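Local coordinates for transcriptional regulator, AraC family (Pseudomonas putida, PDB 3GRA), which probably acts as a sequence-specific DNA-binding transcription regulator and is represented here by its DJ-1/PfpI-like domain, at residues K70-L75 with H100-G105; T83-P88 with A111-R116; V119-G124 with S139-I144. All blocks are in the same frame, centred on the assembly; numbering follows the deposited sequence.

Interaction 1 (K70-L75 with H100-G105); sequences KELDLL and HGMALG
Met102, modelled as selenomethionine, reaches across to Leu72 and Leu75, and its path shows how one flexible chain packs beside the start of a parallel strand pair. From CB, the first torsion (chi1 -73°) places CG anti to the carbonyl carbon and beside the backbone N, where CG lies 3.5 Å from Leu72 O. The selenium follows, with SE passing 4.0 Å from Leu72 CB. A bend at the last torsion (chi3 57°) then carries CE inward between the two leucines, 3.5 Å from Leu72 CB and 3.4 Å from Leu75 CB, the latter tighter than usual carbon packing.

Beyond this packing the backbones join as parallel strands. Ala103 N donates to Asp73 O at 3.1 Å, Leu75 N gives a weak bond to Ala103 O, and Gly105 N donates to Leu75 O at 2.9 Å. Leu74 and Ala103 share one face of the sheet, with Leu74 CD1 3.8 Å from Ala103 CB. On the other face Leu75 meets Leu104, and both also pack on Cys97 of the connecting helix 90-100. At the exposed end the side chains of His100 and Lys70 cross at about a right angle, and the carboxylate of Asp73 turns to the backbone N of Arg7 in strand 6-12.

The contact joins the beginnings of the two parallel strands, 74-78 and 103-107, of a beta-alpha-beta crossover built with helix 90-100. Its chemistry implies a division of labour: main-chain bonds set the strand register, while the buried side chains bring apolar surface alone, leaving ionisable groups to the margin.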
ATOM      1  N   LYS A  70      17.910 -17.509   0.720  1.00 51.13           N
ATOM      2  CA  LYS A  70      19.351 -17.583   0.520  1.00 51.28           C
ATOM      3  C   LYS A  70      19.911 -16.544  -0.444  1.00 50.56           C
ATOM      4  O   LYS A  70      21.024 -16.058  -0.255  1.00 50.42           O
ATOM      5  CB  LYS A  70      19.713 -18.987   0.029  1.00 53.50           C
ATOM      6  CG  LYS A  70      21.176 -19.358   0.165  1.00 56.51           C
ATOM      7  CD  LYS A  70      21.403 -20.828  -0.184  1.00 58.40           C
ATOM      8  CE  LYS A  70      22.869 -21.230  -0.005  1.00 60.11           C
ATOM      9  NZ  LYS A  70      23.794 -20.468  -0.900  1.00 59.48           N
ATOM     10  N   GLU A  71      19.147 -16.198  -1.473  1.00 50.22           N
ATOM     11  CA  GLU A  71      19.608 -15.224  -2.452  1.00 49.64           C
ATOM     12  C   GLU A  71      19.229 -13.785  -2.100  1.00 48.12           C
ATOM     13  O   GLU A  71      19.308 -12.893  -2.943  1.00 48.94           O
ATOM     14  CB  GLU A  71      19.054 -15.587  -3.833  1.00 53.15           C
ATOM     15  CG  GLU A  71      19.460 -16.981  -4.321  1.00 55.61           C
ATOM     16  CD  GLU A  71      20.947 -17.266  -4.126  1.00 57.70           C
ATOM     17  OE1 GLU A  71      21.786 -16.469  -4.603  1.00 58.57           O
ATOM     18  OE2 GLU A  71      21.279 -18.289  -3.494  1.00 57.56           O
ATOM     19  N   LEU A  72      18.838 -13.561  -0.849  1.00 45.70           N
ATOM     20  CA  LEU A  72      18.418 -12.240  -0.396  1.00 43.47           C
ATOM     21  C   LEU A  72      19.480 -11.339   0.216  1.00 41.34           C
ATOM     22  O   LEU A  72      20.379 -11.795   0.916  1.00 39.47           O
ATOM     23  CB  LEU A  72      17.282 -12.381   0.622  1.00 44.11           C
ATOM     24  CG  LEU A  72      15.840 -12.166   0.158  1.00 45.93           C
ATOM     25  CD1 LEU A  72      15.564 -12.983  -1.093  1.00 45.31           C
ATOM     26  CD2 LEU A  72      14.886 -12.551   1.283  1.00 45.16           C
ATOM     27  N   ASP A  73      19.353 -10.046  -0.049  1.00 39.20           N
ATOM     28  CA  ASP A  73      20.241  -9.051   0.536  1.00 36.80           C
ATOM     29  C   ASP A  73      19.503  -8.442   1.722  1.00 35.77           C
ATOM     30  O   ASP A  73      20.123  -8.006   2.692  1.00 36.25           O
ATOM     31  CB  ASP A  73      20.568  -7.948  -0.465  1.00 36.47           C
ATOM     32  CG  ASP A  73      21.528  -8.412  -1.542  1.00 37.66           C
ATOM     33  OD1 ASP A  73      22.632  -8.887  -1.193  1.00 38.75           O
ATOM     34  OD2 ASP A  73      21.181  -8.298  -2.729  1.00 34.51           O
ATOM     35  N   LEU A  74      18.171  -8.433   1.654  1.00 33.35           N
ATOM     36  CA  LEU A  74      17.370  -7.843   2.725  1.00 30.27           C
ATOM     37  C   LEU A  74      15.967  -8.421   2.865  1.00 29.52           C
ATOM     38  O   LEU A  74      15.188  -8.452   1.913  1.00 30.52           O
ATOM     39  CB  LEU A  74      17.272  -6.328   2.518  1.00 26.13           C
ATOM     40  CG  LEU A  74      16.321  -5.510   3.405  1.00 26.29           C
ATOM     41  CD1 LEU A  74      16.837  -5.449   4.842  1.00 23.25           C
ATOM     42  CD2 LEU A  74      16.178  -4.116   2.815  1.00 24.74           C
ATOM     43  N   LEU A  75      15.659  -8.872   4.071  1.00 28.22           N
ATOM     44  CA  LEU A  75      14.361  -9.437   4.393  1.00 25.63           C
ATOM     45  C   LEU A  75      13.705  -8.450   5.346  1.00 22.91           C
ATOM     46  O   LEU A  75      14.231  -8.185   6.423  1.00 19.70           O
ATOM     47  CB  LEU A  75      14.529 -10.793   5.089  1.00 27.04           C
ATOM     48  CG  LEU A  75      13.271 -11.618   5.391  1.00 27.33           C
ATOM     49  CD1 LEU A  75      12.492 -11.860   4.103  1.00 28.48           C
ATOM     50  CD2 LEU A  75      13.677 -12.956   6.002  1.00 26.63           C
ATOM     51  N   HIS A 100      23.465 -15.749   8.313  1.00 42.01           N
ATOM     52  CA  HIS A 100      23.809 -15.845   6.895  1.00 42.91           C
ATOM     53  C   HIS A 100      24.495 -14.596   6.357  1.00 42.59           C
ATOM     54  O   HIS A 100      25.186 -14.659   5.344  1.00 43.80           O
ATOM     55  CB  HIS A 100      22.539 -16.117   6.072  1.00 45.01           C
ATOM     56  CG  HIS A 100      22.800 -16.373   4.617  1.00 46.56           C
ATOM     57  ND1 HIS A 100      23.210 -17.599   4.137  1.00 48.14           N
ATOM     58  CD2 HIS A 100      22.722 -15.555   3.540  1.00 45.91           C
ATOM     59  CE1 HIS A 100      23.370 -17.526   2.827  1.00 47.32           C
ATOM     60  NE2 HIS A 100      23.080 -16.297   2.440  1.00 46.00           N
ATOM     61  N   GLY A 101      24.291 -13.460   7.021  1.00 42.74           N
ATOM     62  CA  GLY A 101      24.907 -12.219   6.578  1.00 40.15           C
ATOM     63  C   GLY A 101      23.921 -11.229   5.989  1.00 38.97           C
ATOM     64  O   GLY A 101      24.312 -10.172   5.499  1.00 39.71           O
HETATM   65  N   MSE A 102      22.637 -11.571   6.038  1.00 38.03           N
HETATM   66  CA  MSE A 102      21.579 -10.712   5.502  1.00 35.78           C
HETATM   67  C   MSE A 102      21.308  -9.455   6.319  1.00 34.39           C
HETATM   68  O   MSE A 102      21.517  -9.424   7.526  1.00 32.78           O
HETATM   69  CB  MSE A 102      20.257 -11.470   5.426  1.00 36.16           C
HETATM   70  CG  MSE A 102      20.141 -12.523   4.348  1.00 39.89           C
HETATM   71 SE   MSE A 102      18.449 -13.192   4.316  1.00 39.16          SE
HETATM   72  CE  MSE A 102      17.587 -11.813   4.083  1.00 29.16           C
ATOM     73  N   ALA A 103      20.837  -8.415   5.641  1.00 33.40           N
ATOM     74  CA  ALA A 103      20.446  -7.197   6.330  1.00 33.18           C
ATOM     75  C   ALA A 103      18.995  -7.549   6.663  1.00 31.48           C
ATOM     76  O   ALA A 103      18.378  -8.353   5.951  1.00 29.60           O
ATOM     77  CB  ALA A 103      20.512  -5.994   5.389  1.00 32.74           C
ATOM     78  N   LEU A 104      18.456  -6.981   7.734  1.00 29.67           N
ATOM     79  CA  LEU A 104      17.071  -7.267   8.128  1.00 29.63           C
ATOM     80  C   LEU A 104      16.308  -5.983   8.407  1.00 29.50           C
ATOM     81  O   LEU A 104      16.904  -4.980   8.822  1.00 29.46           O
ATOM     82  CB  LEU A 104      17.040  -8.167   9.361  1.00 27.43           C
ATOM     83  CG  LEU A 104      17.659  -9.547   9.172  1.00 29.30           C
ATOM     84  CD1 LEU A 104      17.619 -10.308  10.500  1.00 27.67           C
ATOM     85  CD2 LEU A 104      16.903 -10.298   8.080  1.00 29.46           C
ATOM     86  N   GLY A 105      14.993  -6.013   8.188  1.00 28.41           N
ATOM     87  CA  GLY A 105      14.190  -4.818   8.392  1.00 28.23           C
ATOM     88  C   GLY A 105      12.780  -4.997   8.923  1.00 28.77           C
ATOM     89  O   GLY A 105      12.288  -6.126   9.059  1.00 28.21           O
TER

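Interaction 2 (T83-P88 with A111-R116); sequences TPLKYP and AWFLGR
The Arg116 side chain holds the loop 83-88 by the loop's main chain, its guanidinium set end-on against a single carbonyl oxygen. NH1 lies 2.7 Å and NH2 2.9 Å from Lys86 O, which sits almost in the guanidinium plane, and NH2 adds a weak bond to Tyr87 O. The chain runs extended as far as CD and bends there (chi3 64°), placing NE, which forms a salt bridge with Asp91. That aspartate is a magnesium-binding residue of this protein, though no ion is bound to it in this chain. Separately, a magnesium ion lies about 4 Å from the Arg116 side chain, nearest atoms.

The packing is close beside this grip. Leu85 CB rests over a face of the Trp112 six-membered ring, 3.9 Å from its centroid, a CH-pi contact. The Phe113 ring presents its edge to the loop, CE1 lying 3.5 Å from Lys86 O and CZ 3.7 Å from Pro84 O, while the same CE1 meets the edge of the Tyr87 ring. Toward solvent the contact slackens: the exposed Lys86 and Pro88, whose side chains set off away from the helix, cover little of it.

Helix 110-117 directly follows strand 103-107, and the turn between them corresponds to the nucleophile elbow of DJ-1 relatives. Around it, Trp112 leans on Ser134 and Arg138 of helix 132-138, and Phe113 packs on Val77 of strand 74-78 and Leu90 of helix 90-100.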
ATOM      1  N   THR A  83      -1.720  -5.913  13.576  1.00 35.67           N
ATOM      2  CA  THR A  83      -0.942  -7.131  13.358  1.00 33.09           C
ATOM      3  C   THR A  83      -0.718  -7.913  14.647  1.00 33.46           C
ATOM      4  O   THR A  83      -0.159  -7.401  15.618  1.00 31.95           O
ATOM      5  CB  THR A  83       0.438  -6.838  12.756  1.00 31.63           C
ATOM      6  OG1 THR A  83       0.296  -6.261  11.446  1.00 33.05           O
ATOM      7  CG2 THR A  83       1.240  -8.126  12.661  1.00 28.26           C
ATOM      8  N   PRO A  84      -1.160  -9.178  14.671  1.00 34.31           N
ATOM      9  CA  PRO A  84      -0.969  -9.984  15.880  1.00 33.30           C
ATOM     10  C   PRO A  84       0.523 -10.225  16.160  1.00 34.49           C
ATOM     11  O   PRO A  84       1.307 -10.490  15.246  1.00 34.26           O
ATOM     12  CB  PRO A  84      -1.760 -11.263  15.573  1.00 32.57           C
ATOM     13  CG  PRO A  84      -1.771 -11.322  14.066  1.00 33.34           C
ATOM     14  CD  PRO A  84      -1.983  -9.886  13.675  1.00 31.21           C
ATOM     15  N   LEU A  85       0.907 -10.112  17.430  1.00 34.33           N
ATOM     16  CA  LEU A  85       2.290 -10.286  17.835  1.00 34.80           C
ATOM     17  C   LEU A  85       2.593 -11.747  18.143  1.00 36.10           C
ATOM     18  O   LEU A  85       2.831 -12.118  19.293  1.00 35.85           O
ATOM     19  CB  LEU A  85       2.583  -9.418  19.055  1.00 33.61           C
ATOM     20  CG  LEU A  85       2.220  -7.942  18.911  1.00 34.06           C
ATOM     21  CD1 LEU A  85       2.459  -7.216  20.230  1.00 31.63           C
ATOM     22  CD2 LEU A  85       3.038  -7.311  17.794  1.00 31.94           C
ATOM     23  N   LYS A  86       2.588 -12.579  17.107  1.00 36.09           N
ATOM     24  CA  LYS A  86       2.852 -14.004  17.279  1.00 36.61           C
ATOM     25  C   LYS A  86       3.934 -14.429  16.296  1.00 35.51           C
ATOM     26  O   LYS A  86       5.055 -13.923  16.354  1.00 34.20           O
ATOM     27  CB  LYS A  86       1.581 -14.782  16.988  1.00 40.89           C
ATOM     28  CG  LYS A  86       1.062 -14.346  15.628  1.00 46.23           C
ATOM     29  CD  LYS A  86      -0.231 -15.154  15.210  1.00 50.84           C
ATOM     30  CE  LYS A  86      -1.088 -14.659  13.944  1.00 51.50           C
ATOM     31  NZ  LYS A  86      -2.315 -15.234  13.359  1.00 51.02           N
ATOM     32  N   TYR A  87       3.604 -15.370  15.412  1.00 34.17           N
ATOM     33  CA  TYR A  87       4.552 -15.839  14.420  1.00 33.45           C
ATOM     34  C   TYR A  87       5.880 -16.235  15.057  1.00 32.26           C
ATOM     35  O   TYR A  87       6.939 -15.761  14.639  1.00 33.02           O
ATOM     36  CB  TYR A  87       4.784 -14.734  13.385  1.00 32.56           C
ATOM     37  CG  TYR A  87       3.509 -14.163  12.802  1.00 31.72           C
ATOM     38  CD1 TYR A  87       2.667 -14.946  12.012  1.00 32.38           C
ATOM     39  CD2 TYR A  87       3.155 -12.836  13.022  1.00 29.34           C
ATOM     40  CE1 TYR A  87       1.504 -14.418  11.450  1.00 33.33           C
ATOM     41  CE2 TYR A  87       2.003 -12.297  12.467  1.00 31.19           C
ATOM     42  CZ  TYR A  87       1.179 -13.092  11.679  1.00 33.11           C
ATOM     43  OH  TYR A  87       0.040 -12.551  11.108  1.00 35.86           O
ATOM     44  N   PRO A  88       5.839 -17.120  16.069  1.00 32.35           N
ATOM     45  CA  PRO A  88       7.048 -17.580  16.763  1.00 30.70           C
ATOM     46  C   PRO A  88       8.151 -18.087  15.841  1.00 30.72           C
ATOM     47  O   PRO A  88       9.329 -18.033  16.193  1.00 31.80           O
ATOM     48  CB  PRO A  88       6.524 -18.682  17.684  1.00 30.46           C
ATOM     49  CG  PRO A  88       5.301 -19.169  16.967  1.00 31.16           C
ATOM     50  CD  PRO A  88       4.662 -17.883  16.522  1.00 31.09           C
ATOM     51  N   ALA A 111       9.919  -4.147  13.725  1.00 18.45           N
ATOM     52  CA  ALA A 111      11.097  -4.154  14.559  1.00 19.14           C
ATOM     53  C   ALA A 111      10.812  -4.927  15.833  1.00 20.08           C
ATOM     54  O   ALA A 111      11.723  -5.475  16.457  1.00 22.61           O
ATOM     55  CB  ALA A 111      11.538  -2.735  14.879  1.00 17.27           C
ATOM     56  N   TRP A 112       9.552  -4.983  16.238  1.00 22.22           N
ATOM     57  CA  TRP A 112       9.227  -5.758  17.442  1.00 25.63           C
ATOM     58  C   TRP A 112       9.699  -7.213  17.221  1.00 25.47           C
ATOM     59  O   TRP A 112      10.310  -7.820  18.101  1.00 28.44           O
ATOM     60  CB  TRP A 112       7.718  -5.747  17.710  1.00 28.16           C
ATOM     61  CG  TRP A 112       7.344  -6.427  19.001  1.00 34.10           C
ATOM     62  CD1 TRP A 112       7.400  -5.895  20.260  1.00 34.42           C
ATOM     63  CD2 TRP A 112       6.884  -7.776  19.158  1.00 34.61           C
ATOM     64  NE1 TRP A 112       7.001  -6.832  21.188  1.00 36.75           N
ATOM     65  CE2 TRP A 112       6.678  -7.993  20.538  1.00 35.10           C
ATOM     66  CE3 TRP A 112       6.627  -8.824  18.264  1.00 33.74           C
ATOM     67  CZ2 TRP A 112       6.219  -9.214  21.045  1.00 32.36           C
ATOM     68  CZ3 TRP A 112       6.173 -10.037  18.769  1.00 34.37           C
ATOM     69  CH2 TRP A 112       5.973 -10.220  20.148  1.00 32.84           C
ATOM     70  N   PHE A 113       9.444  -7.740  16.026  1.00 23.73           N
ATOM     71  CA  PHE A 113       9.806  -9.113  15.662  1.00 24.49           C
ATOM     72  C   PHE A 113      11.307  -9.309  15.560  1.00 24.64           C
ATOM     73  O   PHE A 113      11.842 -10.330  15.977  1.00 25.10           O
ATOM     74  CB  PHE A 113       9.118  -9.476  14.347  1.00 23.24           C
ATOM     75  CG  PHE A 113       7.614  -9.548  14.459  1.00 24.71           C
ATOM     76  CD1 PHE A 113       6.992 -10.670  15.000  1.00 22.73           C
ATOM     77  CD2 PHE A 113       6.816  -8.491  14.024  1.00 24.44           C
ATOM     78  CE1 PHE A 113       5.604 -10.736  15.097  1.00 22.98           C
ATOM     79  CE2 PHE A 113       5.430  -8.557  14.124  1.00 25.48           C
ATOM     80  CZ  PHE A 113       4.825  -9.682  14.659  1.00 22.15           C
ATOM     81  N   LEU A 114      11.997  -8.331  14.991  1.00 26.66           N
ATOM     82  CA  LEU A 114      13.450  -8.399  14.896  1.00 26.99           C
ATOM     83  C   LEU A 114      13.982  -8.337  16.328  1.00 27.55           C
ATOM     84  O   LEU A 114      15.007  -8.929  16.649  1.00 28.95           O
ATOM     85  CB  LEU A 114      13.980  -7.212  14.096  1.00 26.91           C
ATOM     86  CG  LEU A 114      13.899  -7.292  12.566  1.00 28.24           C
ATOM     87  CD1 LEU A 114      12.552  -7.839  12.122  1.00 23.65           C
ATOM     88  CD2 LEU A 114      14.151  -5.897  11.987  1.00 25.77           C
ATOM     89  N   GLY A 115      13.269  -7.614  17.184  1.00 28.45           N
ATOM     90  CA  GLY A 115      13.676  -7.493  18.573  1.00 31.77           C
ATOM     91  C   GLY A 115      13.598  -8.820  19.313  1.00 32.65           C
ATOM     92  O   GLY A 115      14.564  -9.246  19.948  1.00 32.18           O
ATOM     93  N   ARG A 116      12.443  -9.475  19.216  1.00 32.84           N
ATOM     94  CA  ARG A 116      12.221 -10.759  19.870  1.00 33.45           C
ATOM     95  C   ARG A 116      13.185 -11.819  19.343  1.00 33.38           C
ATOM     96  O   ARG A 116      13.600 -12.718  20.079  1.00 33.63           O
ATOM     97  CB  ARG A 116      10.781 -11.223  19.640  1.00 33.42           C
ATOM     98  CG  ARG A 116      10.393 -12.483  20.411  1.00 31.65           C
ATOM     99  CD  ARG A 116       8.992 -12.923  20.024  1.00 30.84           C
ATOM    100  NE  ARG A 116       8.946 -13.308  18.618  1.00 28.40           N
ATOM    101  CZ  ARG A 116       7.838 -13.536  17.925  1.00 25.61           C
ATOM    102  NH1 ARG A 116       6.651 -13.421  18.497  1.00 27.07           N
ATOM    103  NH2 ARG A 116       7.926 -13.884  16.650  1.00 26.23           N
TER

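Interaction 3 (V119-G124 with S139-I144); sequences VLDDYG and SPQTRI
Two beta turns meet where Asp122 N donates to Gln141 O at 2.7 Å: a type II turn from Leu120 to Tyr123 and a type I turn from Ser139 to Thr142. Asp122 holds the positive phi of the third turn position, and past the turns the chains run parallel, with Arg143 N bonded to Tyr123 O at 3.0 Å.

Among the side chains, Asp122 and Arg143 lie side by side and point the same way. Their salt bridge joins OD1 of Asp122 to NH1 of Arg143 at 3.1 Å, yet the two flat groups stand nearly perpendicular, and NH1 approaches from above the carboxylate plane, 62° out of it. The third torsion of the arginine (chi3 -71°) bends the chain to place NE; the guanidinium lies with one face over the Tyr123 carbonyl.

On the inner side, Thr142 OG1 is 2.8 Å from Leu120 O and 2.8 Å from Ser139 OG. A water lies 2.6 Å from Ser139 OG and donates to Asp121 OD1 at 2.7 Å, bridging the segments. The Asp121 carboxylate also stacks on the Gln141 amide, their planes 26° apart. An alanine in place of Asp121 would probably cost the water its carboxylate acceptor and leave the Gln141 amide freer to turn.

Tyr123 reaches past the contact to bond Asp154 through its hydroxyl. The whole is a small parallel two-stranded sheet, weakly bonded, made of the two strands of a beta-alpha-beta unit linked by helix 132-138 beside the main sheet of the DJ-1/PfpI-like domain.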
ATOM      1  N   VAL A 119      17.960  -9.997  16.962  1.00 32.53           N
ATOM      2  CA  VAL A 119      18.824  -9.534  15.885  1.00 31.99           C
ATOM      3  C   VAL A 119      19.044  -8.018  15.934  1.00 32.51           C
ATOM      4  O   VAL A 119      19.679  -7.447  15.052  1.00 32.99           O
ATOM      5  CB  VAL A 119      18.247  -9.908  14.492  1.00 33.07           C
ATOM      6  CG1 VAL A 119      18.077 -11.411  14.387  1.00 31.52           C
ATOM      7  CG2 VAL A 119      16.905  -9.201  14.269  1.00 32.99           C
ATOM      8  N   LEU A 120      18.504  -7.367  16.957  1.00 33.20           N
ATOM      9  CA  LEU A 120      18.672  -5.926  17.119  1.00 35.06           C
ATOM     10  C   LEU A 120      19.491  -5.645  18.376  1.00 37.36           C
ATOM     11  O   LEU A 120      19.460  -4.542  18.926  1.00 38.14           O
ATOM     12  CB  LEU A 120      17.311  -5.224  17.228  1.00 33.06           C
ATOM     13  CG  LEU A 120      16.444  -5.110  15.972  1.00 31.62           C
ATOM     14  CD1 LEU A 120      15.130  -4.437  16.328  1.00 31.92           C
ATOM     15  CD2 LEU A 120      17.176  -4.317  14.898  1.00 32.63           C
ATOM     16  N   ASP A 121      20.222  -6.656  18.828  1.00 38.99           N
ATOM     17  CA  ASP A 121      21.053  -6.516  20.009  1.00 39.76           C
ATOM     18  C   ASP A 121      22.180  -5.556  19.733  1.00 39.46           C
ATOM     19  O   ASP A 121      23.060  -5.833  18.919  1.00 38.69           O
ATOM     20  CB  ASP A 121      21.623  -7.866  20.427  1.00 43.02           C
ATOM     21  CG  ASP A 121      20.636  -8.687  21.218  1.00 45.43           C
ATOM     22  OD1 ASP A 121      19.468  -8.263  21.340  1.00 45.07           O
ATOM     23  OD2 ASP A 121      21.035  -9.759  21.719  1.00 48.98           O
ATOM     24  N   ASP A 122      22.135  -4.419  20.420  1.00 39.61           N
ATOM     25  CA  ASP A 122      23.134  -3.373  20.290  1.00 39.32           C
ATOM     26  C   ASP A 122      22.964  -2.659  18.960  1.00 38.09           C
ATOM     27  O   ASP A 122      23.936  -2.326  18.267  1.00 39.54           O
ATOM     28  CB  ASP A 122      24.536  -3.967  20.417  1.00 40.52           C
ATOM     29  CG  ASP A 122      25.587  -2.916  20.689  1.00 41.96           C
ATOM     30  OD1 ASP A 122      25.371  -2.078  21.595  1.00 40.02           O
ATOM     31  OD2 ASP A 122      26.632  -2.930  20.008  1.00 43.94           O
ATOM     32  N   TYR A 123      21.705  -2.423  18.614  1.00 35.19           N
ATOM     33  CA  TYR A 123      21.344  -1.739  17.374  1.00 31.10           C
ATOM     34  C   TYR A 123      20.261  -0.720  17.688  1.00 29.21           C
ATOM     35  O   TYR A 123      19.552  -0.828  18.698  1.00 29.18           O
ATOM     36  CB  TYR A 123      20.774  -2.728  16.361  1.00 28.45           C
ATOM     37  CG  TYR A 123      21.770  -3.454  15.475  1.00 29.55           C
ATOM     38  CD1 TYR A 123      22.235  -2.869  14.294  1.00 28.55           C
ATOM     39  CD2 TYR A 123      22.156  -4.771  15.758  1.00 28.24           C
ATOM     40  CE1 TYR A 123      23.044  -3.573  13.410  1.00 30.38           C
ATOM     41  CE2 TYR A 123      22.959  -5.488  14.885  1.00 30.97           C
ATOM     42  CZ  TYR A 123      23.400  -4.890  13.704  1.00 33.91           C
ATOM     43  OH  TYR A 123      24.145  -5.620  12.793  1.00 32.49           O
ATOM     44  N   GLY A 124      20.132   0.273  16.820  1.00 27.32           N
ATOM     45  CA  GLY A 124      19.090   1.256  17.011  1.00 24.64           C
ATOM     46  C   GLY A 124      17.973   0.804  16.097  1.00 24.10           C
ATOM     47  O   GLY A 124      18.199  -0.034  15.230  1.00 21.43           O
ATOM     48  N   SER A 139      13.654  -6.782  24.583  1.00 51.69           N
ATOM     49  CA  SER A 139      14.987  -6.625  24.013  1.00 51.92           C
ATOM     50  C   SER A 139      15.752  -5.439  24.597  1.00 52.54           C
ATOM     51  O   SER A 139      15.966  -4.431  23.921  1.00 52.07           O
ATOM     52  CB  SER A 139      14.875  -6.474  22.495  1.00 51.22           C
ATOM     53  OG  SER A 139      16.090  -6.803  21.865  1.00 50.49           O
ATOM     54  N   PRO A 140      16.188  -5.555  25.863  1.00 53.08           N
ATOM     55  CA  PRO A 140      16.935  -4.509  26.568  1.00 51.62           C
ATOM     56  C   PRO A 140      18.146  -3.968  25.811  1.00 50.29           C
ATOM     57  O   PRO A 140      18.508  -2.807  25.975  1.00 49.93           O
ATOM     58  CB  PRO A 140      17.333  -5.194  27.873  1.00 52.65           C
ATOM     59  CG  PRO A 140      16.191  -6.126  28.117  1.00 53.57           C
ATOM     60  CD  PRO A 140      15.971  -6.719  26.742  1.00 53.43           C
ATOM     61  N   GLN A 141      18.777  -4.800  24.991  1.00 49.22           N
ATOM     62  CA  GLN A 141      19.952  -4.361  24.238  1.00 49.42           C
ATOM     63  C   GLN A 141      19.628  -3.564  22.972  1.00 46.94           C
ATOM     64  O   GLN A 141      20.531  -3.167  22.238  1.00 45.86           O
ATOM     65  CB  GLN A 141      20.832  -5.559  23.856  1.00 51.69           C
ATOM     66  CG  GLN A 141      21.609  -6.163  25.009  1.00 54.21           C
ATOM     67  CD  GLN A 141      22.568  -7.250  24.553  1.00 57.98           C
ATOM     68  OE1 GLN A 141      23.483  -7.004  23.759  1.00 58.59           O
ATOM     69  NE2 GLN A 141      22.362  -8.464  25.051  1.00 58.62           N
ATOM     70  N   THR A 142      18.345  -3.336  22.717  1.00 44.47           N
ATOM     71  CA  THR A 142      17.926  -2.586  21.538  1.00 42.22           C
ATOM     72  C   THR A 142      17.545  -1.161  21.914  1.00 40.50           C
ATOM     73  O   THR A 142      16.753  -0.940  22.828  1.00 41.53           O
ATOM     74  CB  THR A 142      16.712  -3.241  20.851  1.00 41.18           C
ATOM     75  OG1 THR A 142      17.053  -4.568  20.435  1.00 42.53           O
ATOM     76  CG2 THR A 142      16.292  -2.434  19.638  1.00 40.12           C
ATOM     77  N   ARG A 143      18.109  -0.200  21.198  1.00 36.99           N
ATOM     78  CA  ARG A 143      17.828   1.207  21.441  1.00 35.70           C
ATOM     79  C   ARG A 143      16.673   1.668  20.566  1.00 33.76           C
ATOM     80  O   ARG A 143      16.536   1.246  19.418  1.00 31.70           O
ATOM     81  CB  ARG A 143      19.078   2.043  21.147  1.00 36.13           C
ATOM     82  CG  ARG A 143      20.297   1.540  21.892  1.00 37.28           C
ATOM     83  CD  ARG A 143      21.550   2.243  21.452  1.00 39.27           C
ATOM     84  NE  ARG A 143      21.962   1.852  20.107  1.00 40.55           N
ATOM     85  CZ  ARG A 143      22.837   0.890  19.837  1.00 38.93           C
ATOM     86  NH1 ARG A 143      23.402   0.202  20.825  1.00 39.86           N
ATOM     87  NH2 ARG A 143      23.172   0.638  18.576  1.00 39.84           N
ATOM     88  N   ILE A 144      15.829   2.521  21.127  1.00 31.86           N
ATOM     89  CA  ILE A 144      14.692   3.048  20.406  1.00 30.59           C
ATOM     90  C   ILE A 144      15.073   4.431  19.919  1.00 28.99           C
ATOM     91  O   ILE A 144      15.337   5.333  20.726  1.00 27.30           O
ATOM     92  CB  ILE A 144      13.448   3.179  21.314  1.00 31.84           C
ATOM     93  CG1 ILE A 144      13.172   1.854  22.032  1.00 32.88           C
ATOM     94  CG2 ILE A 144      12.245   3.567  20.477  1.00 33.57           C
ATOM     95  CD1 ILE A 144      12.901   0.714  21.110  1.00 33.63           C
TER
HETATM   96  O   HOH W   1      17.125  -8.180  19.909  1.00 44.33           O

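Overall arrangement
The three contacts grade from core to surface. Interaction 1 is buried in the central sheet and relies on main-chain bonds and apolar packing; interactions 2 and 3, each only partly buried, add charged groups, and interaction 3 also a bridging water. Interactions 1 and 3 each pair parallel strands of a beta-alpha-beta unit, more regularly in the first and loosely in the second, whereas interaction 2 sets a loop against a helix near the magnesium site. Helix 110-117 connects them: Leu114 CD2 packs 3.5 Å from Gly105 C of interaction 1, and Leu114 O lies 3.2 Å from Val119 N of interaction 3, a probable hydrogen bond.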